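Local coordinates for protein AGR_C_4470p (Agrobacterium tumefaciens str. C58, PDB 2HQV) that is of uncharacterised function but belongs to the ChuX/HutX haem-utilisation family, so it probably takes part in handling haem, at residues 105-110 and 124-129. Sequence-based numbering, arbitrary orientation.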
loop_
_atom_site.group_PDB
_atom_site.type_symbol
_atom_site.label_atom_id
_atom_site.label_comp_id
_atom_site.label_asym_id
_atom_site.label_seq_id
_atom_site.Cartn_x
_atom_site.Cartn_y
_atom_site.Cartn_z
ATOM N N GLY A 105 4.561 14.141 -12.313
ATOM C CA GLY A 105 5.056 14.198 -10.955
ATOM C C GLY A 105 6.161 15.224 -10.793
ATOM O O GLY A 105 6.861 15.551 -11.747
ATOM N N THR A 106 6.299 15.744 -9.578
ATOM C CA THR A 106 7.346 16.705 -9.260
ATOM C C THR A 106 8.217 15.985 -8.239
ATOM O O THR A 106 7.756 15.051 -7.584
ATOM C CB THR A 106 6.772 17.980 -8.621
ATOM O OG1 THR A 106 6.050 17.635 -7.431
ATOM C CG2 THR A 106 5.854 18.701 -9.599
ATOM N N GLU A 107 9.463 16.411 -8.088
ATOM C CA GLU A 107 10.345 15.742 -7.143
ATOM C C GLU A 107 11.037 16.640 -6.123
ATOM O O GLU A 107 11.489 17.741 -6.444
ATOM C CB GLU A 107 11.400 14.933 -7.909
ATOM C CG GLU A 107 12.544 14.406 -7.053
ATOM C CD GLU A 107 13.491 13.491 -7.817
ATOM O OE1 GLU A 107 13.356 13.371 -9.051
ATOM O OE2 GLU A 107 14.381 12.888 -7.177
ATOM N N SER A 108 11.106 16.143 -4.891
ATOM C CA SER A 108 11.777 16.829 -3.795
ATOM C C SER A 108 12.171 15.817 -2.718
ATOM O O SER A 108 11.382 14.946 -2.336
ATOM C CB SER A 108 10.892 17.912 -3.177
ATOM O OG SER A 108 11.613 18.610 -2.168
ATOM N N HIS A 109 13.412 15.933 -2.258
ATOM C CA HIS A 109 13.965 15.066 -1.229
ATOM C C HIS A 109 13.668 13.566 -1.352
ATOM O O HIS A 109 13.213 12.933 -0.404
ATOM C CB HIS A 109 13.544 15.586 0.147
ATOM C CG HIS A 109 13.968 17.002 0.397
ATOM N ND1 HIS A 109 13.296 18.084 -0.131
ATOM C CD2 HIS A 109 15.040 17.509 1.052
ATOM C CE1 HIS A 109 13.936 19.196 0.186
ATOM N NE2 HIS A 109 14.999 18.874 0.903
ATOM N N GLY A 110 13.933 13.007 -2.528
ATOM C CA GLY A 110 13.737 11.582 -2.730
ATOM C C GLY A 110 12.328 11.113 -3.035
ATOM O O GLY A 110 12.128 9.940 -3.354
ATOM N N ILE A 124 5.493 8.824 -4.221
ATOM C CA ILE A 124 6.339 7.661 -4.440
ATOM C C ILE A 124 7.760 7.956 -3.941
ATOM O O ILE A 124 8.345 8.987 -4.299
ATOM C CB ILE A 124 6.365 7.308 -5.938
ATOM C CG1 ILE A 124 4.940 6.975 -6.404
ATOM C CG2 ILE A 124 7.321 6.154 -6.196
ATOM C CD1 ILE A 124 4.828 6.595 -7.871
ATOM N N LYS A 125 8.315 7.068 -3.117
ATOM C CA LYS A 125 9.668 7.287 -2.608
ATOM C C LYS A 125 10.657 6.809 -3.667
ATOM O O LYS A 125 11.265 5.737 -3.555
ATOM C CB LYS A 125 9.895 6.549 -1.283
ATOM C CG LYS A 125 11.117 7.079 -0.516
ATOM C CD LYS A 125 11.290 6.427 0.849
ATOM C CE LYS A 125 12.538 6.960 1.556
ATOM N NZ LYS A 125 12.695 6.349 2.910
ATOM N N LYS A 126 10.793 7.635 -4.698
ATOM C CA LYS A 126 11.652 7.376 -5.839
ATOM C C LYS A 126 13.085 7.003 -5.491
ATOM O O LYS A 126 13.675 6.157 -6.155
ATOM C CB LYS A 126 11.652 8.597 -6.773
ATOM C CG LYS A 126 12.573 8.475 -7.975
ATOM C CD LYS A 126 12.676 9.791 -8.739
ATOM C CE LYS A 126 13.778 9.735 -9.789
ATOM N NZ LYS A 126 14.004 11.045 -10.463
ATOM N N ASP A 127 13.649 7.616 -4.453
ATOM C CA ASP A 127 15.029 7.305 -4.110
ATOM C C ASP A 127 15.208 5.910 -3.514
ATOM O O ASP A 127 16.327 5.480 -3.266
ATOM C CB ASP A 127 15.623 8.392 -3.197
ATOM C CG ASP A 127 15.103 8.338 -1.769
ATOM O OD1 ASP A 127 14.119 7.628 -1.482
ATOM O OD2 ASP A 127 15.694 9.036 -0.923
ATOM N N ASN A 128 14.105 5.198 -3.314
ATOM C CA ASN A 128 14.156 3.832 -2.779
ATOM C C ASN A 128 14.207 2.810 -3.919
ATOM O O ASN A 128 14.438 1.624 -3.691
ATOM C CB ASN A 128 12.912 3.523 -1.940
ATOM C CG ASN A 128 13.070 3.896 -0.473
ATOM O OD1 ASN A 128 12.241 3.516 0.362
ATOM N ND2 ASN A 128 14.118 4.641 -0.151
ATOM N N CYS A 129 13.977 3.273 -5.144
ATOM C CA CYS A 129 13.951 2.381 -6.299
ATOM C C CYS A 129 15.324 1.807 -6.626
ATOM O O CYS A 129 16.303 2.546 -6.789
ATOM C CB CYS A 129 13.384 3.111 -7.516
ATOM S SG CYS A 129 13.180 2.058 -8.970
#
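E107 and K126 reach for each other with extended side chains that cross at about a right angle, a worked example of a salt bridge working beside a backbone hydrogen bond. In both residues CG stands anti to the backbone N (chi1 177° in K126), which sends the two chains toward each other. K126 NZ lies 2.8 Å from E107 OE1, on the syn side of the carboxylate but 25° out of its plane. The last two methylenes of K126, CD and CE, pass alongside the carboxylate, K126 CD lying 3.7 Å from E107 OE1.

The second link is made by G110, whose carbonyl O accepts a hydrogen bond from D127 N (3.0 Å, N-H...O 162°) on a lone pair in the carbonyl plane. The D127 carboxylate lies against this glycine, its CG 3.6 Å from G110 CA. G110 has a positive phi, a conformation that glycine takes up readily, and D127 CB also sits close to its CA.

K126 NZ also forms a salt bridge with D73 OD1 of helix 72-79, its stronger polar partner, so one ammonium shared between two carboxylates ties hairpin 105-114 and the 3-10 turn 126-128 to that helix. Strand 111-114 lies between strands 105-108 and 123-124, and the small sheet continues through I124 into a strand of the second subunit.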